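Local structure of CELL division control protein 6 (Pyrobaculum aerophilum, 1FNN) at residues A[130-135]-A[163-168]. The protein binds ADP and magnesium as an AAA+ ATPase of the Cdc6/Cdc18 family and is probably involved in regulating DNA replication. Residues are numbered along the deposited sequence; the frame is centred on the assembly and turned at random.
Sequences VLDDAF and VIVGHN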
ATOM      1  N   VAL A 130      -3.240 -16.578  12.030  1.00 35.87           N
ATOM      2  CA  VAL A 130      -3.312 -15.731  10.850  1.00 35.41           C
ATOM      3  C   VAL A 130      -2.353 -16.328   9.815  1.00 37.72           C
ATOM      4  O   VAL A 130      -1.147 -16.443  10.083  1.00 37.25           O
ATOM      5  CB  VAL A 130      -2.898 -14.272  11.171  1.00 34.18           C
ATOM      6  CG1 VAL A 130      -2.876 -13.473   9.874  1.00 36.69           C
ATOM      7  CG2 VAL A 130      -3.869 -13.639  12.185  1.00 35.97           C
ATOM      8  N   LEU A 131      -2.879 -16.635   8.632  1.00 34.83           N
ATOM      9  CA  LEU A 131      -1.956 -16.985   7.537  1.00 37.08           C
ATOM     10  C   LEU A 131      -1.869 -15.821   6.569  1.00 39.55           C
ATOM     11  O   LEU A 131      -2.711 -15.717   5.658  1.00 37.56           O
ATOM     12  CB  LEU A 131      -2.476 -18.262   6.853  1.00 38.39           C
ATOM     13  CG  LEU A 131      -2.673 -19.454   7.795  1.00 38.48           C
ATOM     14  CD1 LEU A 131      -3.254 -20.653   7.033  1.00 40.29           C
ATOM     15  CD2 LEU A 131      -1.369 -19.861   8.489  1.00 37.81           C
ATOM     16  N   ASP A 132      -0.927 -14.907   6.809  1.00 36.42           N
ATOM     17  CA  ASP A 132      -0.783 -13.705   6.013  1.00 38.27           C
ATOM     18  C   ASP A 132      -0.107 -14.036   4.681  1.00 39.06           C
ATOM     19  O   ASP A 132       0.579 -15.052   4.566  1.00 38.22           O
ATOM     20  CB  ASP A 132       0.059 -12.630   6.732  1.00 33.33           C
ATOM     21  CG  ASP A 132      -0.372 -11.232   6.360  1.00 37.20           C
ATOM     22  OD1 ASP A 132      -1.071 -11.059   5.322  1.00 33.52           O
ATOM     23  OD2 ASP A 132      -0.028 -10.278   7.086  1.00 35.56           O
ATOM     24  N   ASP A 133      -0.430 -13.277   3.658  1.00 37.14           N
ATOM     25  CA  ASP A 133       0.027 -13.543   2.294  1.00 43.08           C
ATOM     26  C   ASP A 133      -0.001 -15.020   1.957  1.00 42.93           C
ATOM     27  O   ASP A 133       0.988 -15.585   1.489  1.00 42.69           O
ATOM     28  CB  ASP A 133       1.447 -13.015   2.039  1.00 51.83           C
ATOM     29  CG  ASP A 133       1.434 -11.512   2.308  1.00 54.15           C
ATOM     30  OD1 ASP A 133       0.425 -10.870   1.935  1.00 55.50           O
ATOM     31  OD2 ASP A 133       2.443 -11.071   2.882  1.00 66.68           O
ATOM     32  N   ALA A 134      -1.180 -15.592   2.120  1.00 43.81           N
ATOM     33  CA  ALA A 134      -1.440 -17.001   1.935  1.00 44.85           C
ATOM     34  C   ALA A 134      -1.484 -17.500   0.509  1.00 47.06           C
ATOM     35  O   ALA A 134      -1.365 -18.719   0.321  1.00 47.77           O
ATOM     36  CB  ALA A 134      -2.749 -17.338   2.666  1.00 46.68           C
ATOM     37  N   PHE A 135      -1.447 -16.642  -0.482  1.00 46.59           N
ATOM     38  CA  PHE A 135      -1.270 -16.997  -1.884  1.00 52.50           C
ATOM     39  C   PHE A 135       0.073 -17.680  -2.096  1.00 54.76           C
ATOM     40  O   PHE A 135       0.208 -18.530  -2.986  1.00 56.88           O
ATOM     41  CB  PHE A 135      -1.368 -15.791  -2.836  1.00 52.18           C
ATOM     42  CG  PHE A 135      -0.564 -14.594  -2.442  1.00 51.67           C
ATOM     43  CD1 PHE A 135       0.732 -14.416  -2.884  1.00 52.38           C
ATOM     44  CD2 PHE A 135      -1.106 -13.623  -1.619  1.00 57.20           C
ATOM     45  CE1 PHE A 135       1.470 -13.308  -2.517  1.00 51.93           C
ATOM     46  CE2 PHE A 135      -0.389 -12.509  -1.239  1.00 51.12           C
ATOM     47  CZ  PHE A 135       0.912 -12.353  -1.694  1.00 56.77           C
ATOM     48  N   VAL A 163      -7.700 -16.495  10.231  1.00 36.20           N
ATOM     49  CA  VAL A 163      -7.787 -15.452   9.209  1.00 32.77           C
ATOM     50  C   VAL A 163      -6.741 -15.774   8.132  1.00 37.96           C
ATOM     51  O   VAL A 163      -5.557 -16.003   8.474  1.00 37.18           O
ATOM     52  CB  VAL A 163      -7.524 -14.046   9.774  1.00 36.90           C
ATOM     53  CG1 VAL A 163      -7.470 -12.988   8.655  1.00 38.00           C
ATOM     54  CG2 VAL A 163      -8.661 -13.645  10.710  1.00 36.48           C
ATOM     55  N   ILE A 164      -7.138 -15.751   6.859  1.00 32.73           N
ATOM     56  CA  ILE A 164      -6.208 -15.904   5.752  1.00 35.97           C
ATOM     57  C   ILE A 164      -6.261 -14.658   4.847  1.00 37.39           C
ATOM     58  O   ILE A 164      -7.248 -13.899   4.843  1.00 39.81           O
ATOM     59  CB  ILE A 164      -6.467 -17.135   4.874  1.00 41.87           C
ATOM     60  CG1 ILE A 164      -7.720 -16.930   4.028  1.00 42.61           C
ATOM     61  CG2 ILE A 164      -6.584 -18.397   5.728  1.00 42.14           C
ATOM     62  CD1 ILE A 164      -7.970 -18.088   3.066  1.00 55.89           C
ATOM     63  N   VAL A 165      -5.101 -14.337   4.291  1.00 36.65           N
ATOM     64  CA  VAL A 165      -4.921 -13.084   3.585  1.00 38.68           C
ATOM     65  C   VAL A 165      -4.422 -13.282   2.153  1.00 38.52           C
ATOM     66  O   VAL A 165      -3.530 -14.074   1.904  1.00 37.44           O
ATOM     67  CB  VAL A 165      -3.920 -12.188   4.339  1.00 34.79           C
ATOM     68  CG1 VAL A 165      -3.759 -10.852   3.619  1.00 32.99           C
ATOM     69  CG2 VAL A 165      -4.308 -11.917   5.784  1.00 35.41           C
ATOM     70  N   GLY A 166      -5.130 -12.656   1.186  1.00 43.44           N
ATOM     71  CA  GLY A 166      -4.700 -12.784  -0.208  1.00 41.42           C
ATOM     72  C   GLY A 166      -4.874 -11.451  -0.930  1.00 42.80           C
ATOM     73  O   GLY A 166      -5.293 -10.451  -0.369  1.00 38.94           O
ATOM     74  N   HIS A 167      -4.526 -11.435  -2.216  1.00 45.94           N
ATOM     75  CA  HIS A 167      -4.628 -10.258  -3.050  1.00 47.28           C
ATOM     76  C   HIS A 167      -5.989 -10.120  -3.722  1.00 48.58           C
ATOM     77  O   HIS A 167      -6.474  -9.000  -3.853  1.00 48.52           O
ATOM     78  CB  HIS A 167      -3.585 -10.270  -4.188  1.00 50.54           C
ATOM     79  CG  HIS A 167      -2.227  -9.927  -3.641  1.00 49.03           C
ATOM     80  ND1 HIS A 167      -1.059 -10.431  -4.167  1.00 52.74           N
ATOM     81  CD2 HIS A 167      -1.871  -9.121  -2.603  1.00 54.54           C
ATOM     82  CE1 HIS A 167      -0.038  -9.957  -3.488  1.00 50.09           C
ATOM     83  NE2 HIS A 167      -0.501  -9.164  -2.536  1.00 54.31           N
ATOM     84  N   ASN A 168      -6.566 -11.253  -4.081  1.00 48.44           N
ATOM     85  CA  ASN A 168      -7.836 -11.282  -4.780  1.00 53.10           C
ATOM     86  C   ASN A 168      -8.495 -12.629  -4.525  1.00 53.13           C
ATOM     87  O   ASN A 168      -7.884 -13.474  -3.852  1.00 52.08           O
ATOM     88  CB  ASN A 168      -7.665 -11.055  -6.296  1.00 55.64           C
ATOM     89  CG  ASN A 168      -6.528 -11.869  -6.880  1.00 57.45           C
ATOM     90  OD1 ASN A 168      -5.636 -11.289  -7.516  1.00 66.76           O
ATOM     91  ND2 ASN A 168      -6.514 -13.177  -6.690  1.00 54.49           N
TER
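The side chain of Val-165 lies against the carboxylate of Asp-132, its CB and both methyls gathered round OD1, with CG1 at 3.2 Å from that oxygen. The pair sits at the C-terminal ends of two neighbouring parallel strands, 127-132 and 160-166, in the P-loop ATPase core of an AAA+ protein; the axes of 130-132 and 163-166 approach to 4.7 Å at an angle of 7°. Leu-131 N donates to Val-163 O, and Leu-131 O in turn accepts from Val-165 N, the alternating ladder of a parallel sheet. Val-130, Val-163 and Val-165 face helix 57-68, where all three touch Leu-61, whereas Leu-131 and Ile-164 meet CD1 to CG2 (4.2 Å) on the opposite face, against Leu-142 of helix 139-148. Asp-132, a magnesium-site residue whose side chain lies about 4 Å from the bound magnesium ion at its nearest atom, has both carboxylate oxygens engaged: OD1 takes the backbone N-H of Asp-133 (2.8 Å) on its anti side, while OD2 is hydrogen-bonded to Tyr-78 OH and Thr-58 OG1, the latter residue also belonging to the magnesium site. Beyond the last bridge the chain turns, and Ala-134 N reaches back to Val-165 O (2.8 Å), tying the start of the 3-10 segment to the adjacent strand. Next along the chain, Phe-135 forms an offset stack with His-167, planes at 30°, His-167 ND1 standing over one phenyl face toward the rim. Phe-135 CG lies between its backbone N and carbonyl carbon (chi1 48°); Gly-166 CA lies in plane at the ring edge, nearest CD2. An alanine in place of His-167 would probably leave one face of Phe-135 without its stacking partner and the phenyl ring freer to turn. On the other face, Asp-133 O stands 4.2 Å above the plane, over the centre of the Phe-135 ring.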